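Long-range contacts in protein-glutamine gamma-glutamyltransferase (Pseudomonas aeruginosa PAO1, PDB 6G49), which forms isopeptide cross-links between protein glutamine and lysine side chains in vitro, through its periplasmic domain, and is critical for the viability of the bacterium: residues Q210-E215 against D233-T238; P216-L221 against T238-C243. All coordinates share one frame; numbering follows the deposited sequence. Where two conformers were deposited one is given.

Contact 1: residues Q210-E215 against D233-T238; sequences QRFNHE and DFLFDT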
ATOM      1  N   GLN A 210       8.932  -5.844  14.433  1.00 25.71           N
ATOM      2  CA  GLN A 210      10.040  -6.588  14.991  0.59 26.32           C
ATOM      3  C   GLN A 210       9.852  -8.095  14.794  1.00 25.67           C
ATOM      4  O   GLN A 210      10.833  -8.867  14.618  1.00 25.44           O
ATOM      5  CB  GLN A 210      10.197  -6.242  16.477  0.59 27.65           C
ATOM      6  CG  GLN A 210      11.085  -5.034  16.723  0.59 28.21           C
ATOM      7  CD  GLN A 210      11.345  -4.964  18.208  0.59 41.54           C
ATOM      8  OE1 GLN A 210      12.385  -5.413  18.705  0.59 51.14           O
ATOM      9  NE2 GLN A 210      10.342  -4.508  18.935  0.59 50.73           N
ATOM     10  N   ARG A 211       8.613  -8.583  14.812  1.00 23.97           N
ATOM     11  CA  ARG A 211       8.380 -10.010  14.614  1.00 24.60           C
ATOM     12  C   ARG A 211       8.825 -10.419  13.202  1.00 26.24           C
ATOM     13  O   ARG A 211       9.411 -11.488  12.960  1.00 24.80           O
ATOM     14  CB  ARG A 211       6.921 -10.419  14.844  1.00 28.49           C
ATOM     15  CG  ARG A 211       6.481 -10.329  16.290  1.00 32.29           C
ATOM     16  CD  ARG A 211       5.019 -10.714  16.338  1.00 35.74           C
ATOM     17  NE  ARG A 211       4.772 -12.090  15.927  1.00 35.96           N
ATOM     18  CZ  ARG A 211       4.774 -13.115  16.777  1.00 37.68           C
ATOM     19  NH1 ARG A 211       5.019 -12.905  18.063  1.00 33.59           N
ATOM     20  NH2 ARG A 211       4.556 -14.328  16.331  1.00 31.67           N
ATOM     21  N   PHE A 212       8.534  -9.575  12.213  1.00 22.27           N
ATOM     22  CA  PHE A 212       8.936  -9.895  10.890  1.00 22.92           C
ATOM     23  C   PHE A 212      10.472  -9.828  10.765  1.00 26.49           C
ATOM     24  O   PHE A 212      11.069 -10.546   9.985  1.00 27.83           O
ATOM     25  CB  PHE A 212       8.285  -8.947   9.869  1.00 22.19           C
ATOM     26  CG  PHE A 212       6.788  -9.094   9.717  1.00 22.18           C
ATOM     27  CD1 PHE A 212       6.215 -10.287   9.322  1.00 23.00           C
ATOM     28  CD2 PHE A 212       5.950  -8.021   9.996  1.00 21.10           C
ATOM     29  CE1 PHE A 212       4.851 -10.423   9.165  1.00 25.62           C
ATOM     30  CE2 PHE A 212       4.583  -8.150   9.825  1.00 23.62           C
ATOM     31  CZ  PHE A 212       4.033  -9.346   9.416  1.00 22.95           C
ATOM     32  N   ASN A 213      11.064  -8.885  11.480  1.00 23.59           N
ATOM     33  CA  ASN A 213      12.502  -8.678  11.384  1.00 24.65           C
ATOM     34  C   ASN A 213      13.259  -9.865  12.009  1.00 26.17           C
ATOM     35  O   ASN A 213      14.210 -10.359  11.422  1.00 27.40           O
ATOM     36  CB  ASN A 213      12.901  -7.370  12.036  1.00 28.66           C
ATOM     37  CG  ASN A 213      14.356  -7.018  11.764  1.00 31.67           C
ATOM     38  OD1 ASN A 213      14.806  -7.043  10.613  1.00 42.26           O
ATOM     39  ND2 ASN A 213      15.039  -6.601  12.805  1.00 38.72           N
ATOM     40  N   HIS A 214      12.816 -10.369  13.146  1.00 23.45           N
ATOM     41  CA  HIS A 214      13.590 -11.403  13.901  1.00 25.91           C
ATOM     42  C   HIS A 214      13.269 -12.857  13.527  1.00 31.96           C
ATOM     43  O   HIS A 214      14.099 -13.745  13.777  1.00 33.05           O
ATOM     44  CB  HIS A 214      13.337 -11.175  15.378  1.00 27.70           C
ATOM     45  CG  HIS A 214      13.953  -9.900  15.845  1.00 35.37           C
ATOM     46  ND1 HIS A 214      13.453  -9.189  16.907  1.00 47.43           N
ATOM     47  CD2 HIS A 214      15.024  -9.209  15.407  1.00 45.65           C
ATOM     48  CE1 HIS A 214      14.190  -8.115  17.097  1.00 39.87           C
ATOM     49  NE2 HIS A 214      15.136  -8.084  16.180  1.00 45.16           N
ATOM     50  N   GLU A 215      12.058 -13.147  13.036  1.00 26.99           N
ATOM     51  CA  GLU A 215      11.646 -14.487  12.728  1.00 24.42           C
ATOM     52  C   GLU A 215      12.080 -14.793  11.315  1.00 23.30           C
ATOM     53  O   GLU A 215      12.356 -13.861  10.561  1.00 26.07           O
ATOM     54  CB  GLU A 215      10.153 -14.674  12.965  1.00 26.35           C
ATOM     55  CG  GLU A 215       9.777 -14.440  14.401  1.00 26.13           C
ATOM     56  CD  GLU A 215       8.278 -14.444  14.609  1.00 42.34           C
ATOM     57  OE1 GLU A 215       7.572 -15.070  13.770  1.00 32.06           O
ATOM     58  OE2 GLU A 215       7.815 -13.819  15.586  1.00 42.59           O
ATOM     59  N   ASP A 233      -1.670 -19.198   9.054  1.00 27.38           N
ATOM     60  CA  ASP A 233      -0.758 -20.136   8.339  1.00 27.97           C
ATOM     61  C   ASP A 233       0.522 -19.390   7.921  1.00 28.47           C
ATOM     62  O   ASP A 233       1.667 -19.863   8.096  1.00 28.72           O
ATOM     63  CB  ASP A 233      -1.452 -20.834   7.174  1.00 28.10           C
ATOM     64  CG  ASP A 233      -2.564 -21.794   7.611  1.00 29.44           C
ATOM     65  OD1 ASP A 233      -2.655 -22.080   8.815  1.00 31.40           O
ATOM     66  OD2 ASP A 233      -3.374 -22.126   6.744  1.00 31.37           O
ATOM     67  N   PHE A 234       0.350 -18.187   7.370  1.00 24.76           N
ATOM     68  CA  PHE A 234       1.476 -17.359   6.986  1.00 23.32           C
ATOM     69  C   PHE A 234       2.280 -16.916   8.196  1.00 25.66           C
ATOM     70  O   PHE A 234       3.498 -17.045   8.211  1.00 24.27           O
ATOM     71  CB  PHE A 234       1.018 -16.172   6.127  1.00 23.57           C
ATOM     72  CG  PHE A 234       2.080 -15.120   5.989  1.00 21.50           C
ATOM     73  CD1 PHE A 234       3.200 -15.329   5.169  1.00 21.07           C
ATOM     74  CD2 PHE A 234       1.957 -13.891   6.611  1.00 21.09           C
ATOM     75  CE1 PHE A 234       4.181 -14.353   5.058  1.00 21.94           C
ATOM     76  CE2 PHE A 234       2.928 -12.908   6.497  1.00 20.23           C
ATOM     77  CZ  PHE A 234       4.040 -13.123   5.684  1.00 19.96           C
ATOM     78  N   LEU A 235       1.662 -16.343   9.238  1.00 21.93           N
ATOM     79  CA  LEU A 235       2.454 -15.760  10.339  1.00 22.62           C
ATOM     80  C   LEU A 235       3.191 -16.821  11.192  1.00 24.78           C
ATOM     81  O   LEU A 235       4.164 -16.477  11.794  1.00 25.18           O
ATOM     82  CB  LEU A 235       1.541 -14.971  11.280  1.00 22.92           C
ATOM     83  CG  LEU A 235       1.062 -13.642  10.735  1.00 25.73           C
ATOM     84  CD1 LEU A 235       0.049 -13.005  11.694  1.00 25.95           C
ATOM     85  CD2 LEU A 235       2.252 -12.716  10.498  1.00 26.13           C
ATOM     86  N   PHE A 236       2.577 -17.992  11.341  1.00 26.94           N
ATOM     87  CA  PHE A 236       3.022 -18.950  12.410  1.00 28.54           C
ATOM     88  C   PHE A 236       3.515 -20.280  11.819  1.00 29.81           C
ATOM     89  O   PHE A 236       4.140 -21.038  12.548  1.00 32.42           O
ATOM     90  CB  PHE A 236       1.906 -19.193  13.425  1.00 26.71           C
ATOM     91  CG  PHE A 236       1.338 -17.923  13.989  1.00 26.67           C
ATOM     92  CD1 PHE A 236       2.122 -17.081  14.750  1.00 27.35           C
ATOM     93  CD2 PHE A 236       0.011 -17.599  13.773  1.00 26.98           C
ATOM     94  CE1 PHE A 236       1.600 -15.904  15.260  1.00 32.92           C
ATOM     95  CE2 PHE A 236      -0.506 -16.416  14.276  1.00 28.52           C
ATOM     96  CZ  PHE A 236       0.292 -15.565  14.996  1.00 26.41           C
ATOM     97  N   ASP A 237       3.184 -20.594  10.569  1.00 26.74           N
ATOM     98  CA  ASP A 237       3.528 -21.902   9.939  1.00 29.36           C
ATOM     99  C   ASP A 237       4.538 -21.704   8.809  1.00 30.19           C
ATOM    100  O   ASP A 237       5.717 -22.054   8.957  1.00 33.50           O
ATOM    101  CB  ASP A 237       2.284 -22.690   9.534  1.00 29.99           C
ATOM    102  CG  ASP A 237       1.306 -22.952  10.672  1.00 31.99           C
ATOM    103  OD1 ASP A 237       1.704 -22.771  11.853  1.00 38.37           O
ATOM    104  OD2 ASP A 237       0.121 -23.310  10.364  1.00 38.00           O
ATOM    105  N   THR A 238       4.135 -21.097   7.688  1.00 25.32           N
ATOM    106  CA  THR A 238       4.979 -21.017   6.504  1.00 26.84           C
ATOM    107  C   THR A 238       6.024 -19.903   6.670  1.00 30.09           C
ATOM    108  O   THR A 238       7.140 -20.011   6.135  1.00 26.52           O
ATOM    109  CB  THR A 238       4.174 -20.869   5.211  1.00 29.39           C
ATOM    110  OG1 THR A 238       3.612 -19.539   5.179  1.00 26.94           O
ATOM    111  CG2 THR A 238       3.110 -21.925   5.043  1.00 31.17           C
TER
HETATM  112  O   HOH W   1       4.855 -14.431  13.512  1.00 32.33           O
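R211 and F236 meet at the outer side of two helix ends, while F212 reaches L235 and F234 deeper in. R211 CB points toward helix 230-238, and CG lies anti to the carbonyl carbon. The chain lies beside L190 of helix 185-197. It bends at chi3 (63°), which sets NE off the line of CB, CG and CD. Of this side chain, only NH2 comes within 4.2 Å of segment 233-238. It meets the edge of the F236 ring, in its plane, 3.5 Å from CE1; the guanidinium and ring planes stand 70° apart. NH2 also donates to water 1 at 2.8 Å. That water donates in turn to E215 OE1 and to L235 O, and so bridges the two segments. E215 OE2 lies over the centre of the guanidinium, 3.3 Å above its plane, and pairs with it by charge alone. The stronger partner of E215 is R239. In the buried part of the contact, F212 CE1 touches L235 CD2 at 3.7 Å and F234 CE2 at 4.1 Å. The axes of the two short helix segments come no closer than 12.0 Å, at 32°. Both helix ends belong to the transglutaminase-like domain, with the F234 side chain about 9 Å, between nearest atoms, from that of the probable nucleophile C243. L190 also touches F236. Helix 243-256 packs A249 and V253 against L235, and its Y246 meets both F212 and F234 edge-to-face.

Contact 2: residues P216-L221 against T238-C243; sequences PFAYTL and TRSGFC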
ATOM      1  N   PRO A 216      12.193 -16.092  10.967  1.00 24.44           N
ATOM      2  CA  PRO A 216      12.755 -16.496   9.684  1.00 29.45           C
ATOM      3  C   PRO A 216      11.748 -16.414   8.522  1.00 27.80           C
ATOM      4  O   PRO A 216      11.495 -17.383   7.805  1.00 28.99           O
ATOM      5  CB  PRO A 216      13.230 -17.927   9.981  1.00 28.25           C
ATOM      6  CG  PRO A 216      12.222 -18.427  10.985  1.00 29.70           C
ATOM      7  CD  PRO A 216      11.923 -17.235  11.856  1.00 27.68           C
ATOM      8  N   PHE A 217      11.279 -15.181   8.291  1.00 25.38           N
ATOM      9  CA  PHE A 217      10.366 -14.911   7.172  1.00 22.26           C
ATOM     10  C   PHE A 217      11.159 -14.874   5.871  1.00 25.93           C
ATOM     11  O   PHE A 217      12.285 -14.354   5.772  1.00 27.62           O
ATOM     12  CB  PHE A 217       9.647 -13.577   7.440  1.00 21.43           C
ATOM     13  CG  PHE A 217       8.479 -13.693   8.381  1.00 20.92           C
ATOM     14  CD1 PHE A 217       7.211 -14.026   7.888  1.00 24.34           C
ATOM     15  CD2 PHE A 217       8.613 -13.448   9.732  1.00 20.95           C
ATOM     16  CE1 PHE A 217       6.129 -14.156   8.739  1.00 21.98           C
ATOM     17  CE2 PHE A 217       7.544 -13.600  10.587  1.00 23.49           C
ATOM     18  CZ  PHE A 217       6.290 -13.957  10.082  1.00 24.48           C
ATOM     19  N   ALA A 218      10.521 -15.381   4.838  1.00 22.43           N
ATOM     20  CA  ALA A 218      10.961 -15.414   3.484  1.00 22.49           C
ATOM     21  C   ALA A 218      10.066 -14.510   2.641  1.00 25.02           C
ATOM     22  O   ALA A 218       8.791 -14.547   2.751  1.00 23.23           O
ATOM     23  CB  ALA A 218      10.939 -16.828   2.947  1.00 25.57           C
ATOM     24  N   TYR A 219      10.709 -13.791   1.724  1.00 22.91           N
ATOM     25  CA  TYR A 219      10.068 -12.937   0.728  1.00 23.81           C
ATOM     26  C   TYR A 219      10.296 -13.659  -0.604  1.00 25.93           C
ATOM     27  O   TYR A 219      11.415 -13.778  -1.051  1.00 25.80           O
ATOM     28  CB  TYR A 219      10.697 -11.559   0.694  1.00 21.48           C
ATOM     29  CG  TYR A 219       9.825 -10.556  -0.003  1.00 24.07           C
ATOM     30  CD1 TYR A 219       8.583 -10.256   0.499  1.00 26.81           C
ATOM     31  CD2 TYR A 219      10.232  -9.929  -1.162  1.00 26.83           C
ATOM     32  CE1 TYR A 219       7.765  -9.355  -0.124  1.00 30.05           C
ATOM     33  CE2 TYR A 219       9.416  -9.019  -1.797  1.00 25.47           C
ATOM     34  CZ  TYR A 219       8.181  -8.738  -1.262  1.00 27.38           C
ATOM     35  OH  TYR A 219       7.340  -7.840  -1.857  1.00 29.48           O
ATOM     36  N   THR A 220       9.231 -14.134  -1.230  1.00 23.61           N
ATOM     37  CA  THR A 220       9.335 -14.978  -2.437  1.00 23.91           C
ATOM     38  C   THR A 220       8.158 -14.684  -3.391  1.00 27.82           C
ATOM     39  O   THR A 220       7.030 -14.465  -2.961  1.00 24.87           O
ATOM     40  CB  THR A 220       9.406 -16.459  -2.029  1.00 29.65           C
ATOM     41  OG1 THR A 220       9.392 -17.279  -3.201  1.00 27.48           O
ATOM     42  CG2 THR A 220       8.257 -16.915  -1.164  1.00 28.10           C
ATOM     43  N   LEU A 221       8.434 -14.859  -4.681  1.00 28.56           N
ATOM     44  CA  LEU A 221       7.454 -14.772  -5.723  1.00 31.24           C
ATOM     45  C   LEU A 221       6.704 -16.096  -5.866  1.00 36.18           C
ATOM     46  O   LEU A 221       5.785 -16.140  -6.646  1.00 34.13           O
ATOM     47  CB  LEU A 221       8.169 -14.412  -7.025  1.00 30.62           C
ATOM     48  CG  LEU A 221       8.499 -12.936  -7.181  1.00 31.10           C
ATOM     49  CD1 LEU A 221       9.469 -12.679  -8.322  1.00 43.65           C
ATOM     50  CD2 LEU A 221       7.215 -12.145  -7.413  1.00 32.48           C
ATOM     51  N   THR A 238       4.135 -21.097   7.688  1.00 25.32           N
ATOM     52  CA  THR A 238       4.979 -21.017   6.504  1.00 26.84           C
ATOM     53  C   THR A 238       6.024 -19.903   6.670  1.00 30.09           C
ATOM     54  O   THR A 238       7.140 -20.011   6.135  1.00 26.52           O
ATOM     55  CB  THR A 238       4.174 -20.869   5.211  1.00 29.39           C
ATOM     56  OG1 THR A 238       3.612 -19.539   5.179  1.00 26.94           O
ATOM     57  CG2 THR A 238       3.110 -21.925   5.043  1.00 31.17           C
ATOM     58  N   ARG A 239       5.636 -18.754   7.265  1.00 25.23           N
ATOM     59  CA  ARG A 239       6.457 -17.542   7.287  1.00 21.20           C
ATOM     60  C   ARG A 239       7.075 -17.253   5.937  1.00 21.82           C
ATOM     61  O   ARG A 239       8.215 -16.785   5.841  1.00 25.11           O
ATOM     62  CB  ARG A 239       7.497 -17.588   8.398  1.00 26.91           C
ATOM     63  CG  ARG A 239       6.903 -17.644   9.779  1.00 26.40           C
ATOM     64  CD  ARG A 239       7.970 -17.468  10.832  1.00 29.94           C
ATOM     65  NE  ARG A 239       7.496 -17.268  12.185  1.00 31.43           N
ATOM     66  CZ  ARG A 239       7.036 -18.240  12.962  1.00 38.38           C
ATOM     67  NH1 ARG A 239       6.926 -19.457  12.472  1.00 39.88           N
ATOM     68  NH2 ARG A 239       6.618 -17.975  14.191  1.00 34.98           N
ATOM     69  N   SER A 240       6.291 -17.419   4.880  1.00 20.95           N
ATOM     70  CA  SER A 240       6.785 -17.227   3.537  1.00 22.92           C
ATOM     71  C   SER A 240       5.700 -16.613   2.667  1.00 21.59           C
ATOM     72  O   SER A 240       4.572 -17.151   2.613  1.00 22.85           O
ATOM     73  CB  SER A 240       7.247 -18.554   2.931  1.00 24.33           C
ATOM     74  OG  SER A 240       7.683 -18.363   1.595  1.00 24.74           O
ATOM     75  N   GLY A 241       6.035 -15.557   1.966  1.00 22.26           N
ATOM     76  CA  GLY A 241       5.035 -14.877   1.131  1.00 23.44           C
ATOM     77  C   GLY A 241       5.624 -13.768   0.295  1.00 21.82           C
ATOM     78  O   GLY A 241       6.836 -13.470   0.331  1.00 22.18           O
ATOM     79  N   PHE A 242       4.749 -13.061  -0.430  1.00 20.29           N
ATOM     80  CA  PHE A 242       5.087 -11.878  -1.130  1.00 20.21           C
ATOM     81  C   PHE A 242       4.374 -10.695  -0.444  1.00 19.74           C
ATOM     82  O   PHE A 242       3.883 -10.836   0.664  1.00 20.13           O
ATOM     83  CB  PHE A 242       4.790 -12.044  -2.623  1.00 21.97           C
ATOM     84  CG  PHE A 242       5.453 -11.060  -3.538  1.00 21.09           C
ATOM     85  CD1 PHE A 242       6.853 -10.990  -3.608  1.00 23.40           C
ATOM     86  CD2 PHE A 242       4.738 -10.199  -4.369  1.00 21.53           C
ATOM     87  CE1 PHE A 242       7.462 -10.107  -4.477  1.00 23.49           C
ATOM     88  CE2 PHE A 242       5.369  -9.310  -5.226  1.00 26.21           C
ATOM     89  CZ  PHE A 242       6.748  -9.240  -5.246  1.00 24.66           C
ATOM     90  N   CYS A 243       4.402  -9.517  -1.057  1.00 21.31           N
ATOM     91  CA  CYS A 243       4.037  -8.293  -0.283  1.00 22.31           C
ATOM     92  C   CYS A 243       2.601  -8.379   0.233  1.00 20.52           C
ATOM     93  O   CYS A 243       2.371  -7.861   1.319  1.00 23.57           O
ATOM     94  CB  CYS A 243       4.217  -7.019  -1.082  1.00 23.82           C
ATOM     95  SG  CYS A 243       3.409  -7.071  -2.692  1.00 23.53           S
TER
HETATM   96  O   HOH W   2      10.241 -19.101   6.089  1.00 30.49           O
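A two-stranded parallel sheet, formed by the strands of a beta-alpha-beta unit, leads into the probable nucleophile C243 of the transglutaminase-like domain. Three backbone hydrogen bonds join it: A218 N to R239 O (2.9 Å), G241 N to A218 O (3.0 Å) and T220 N to G241 O (2.9 Å). A218 O also accepts from Y246 OH. At one end, R239 CB lies over a face of the F217 ring, a CH-pi contact of 3.9 Å to the centroid. The extended R239 chain then runs past the ring to its partner E215. At the other end, the F242 ring lies between Y219 OH over one face and L221 CD2, a CH-pi contact, over the opposite one. The Y219 and F242 rings form an offset pair, centroids 4.8 Å apart and planes at 26°, that scarcely overlap. Y219 OH also reaches C243 CB at 3.3 Å. F242 is the N-cap residue of helix 243-256, which carries C243 in its first turn. Helix 45-50 packs on F242 and C243. H287, with D303 probably a partner of C243 in a Cys-His-Asp triad, touches Y219 and C243 from strand 286-294.

From the N terminus, helix 201-214 supplies the first segment of contact 1, and strand 218-219 follows at once with the first segment of contact 2. The chain then loops out and returns through helix 230-238, which closes contact 1. Strand 240-241 closes contact 2 directly afterwards. The two loops therefore cross and do not nest, and segments 233-238 and 238-243 overlap at T238. A salt bridge from E215 OE1 to R239 NE (2.7 Å) joins the contacts, and F217 packs against R211 O and L235 O. Together they tie two helices and the small parallel sheet to the start of helix 243-256, where the probable catalytic cysteine lies.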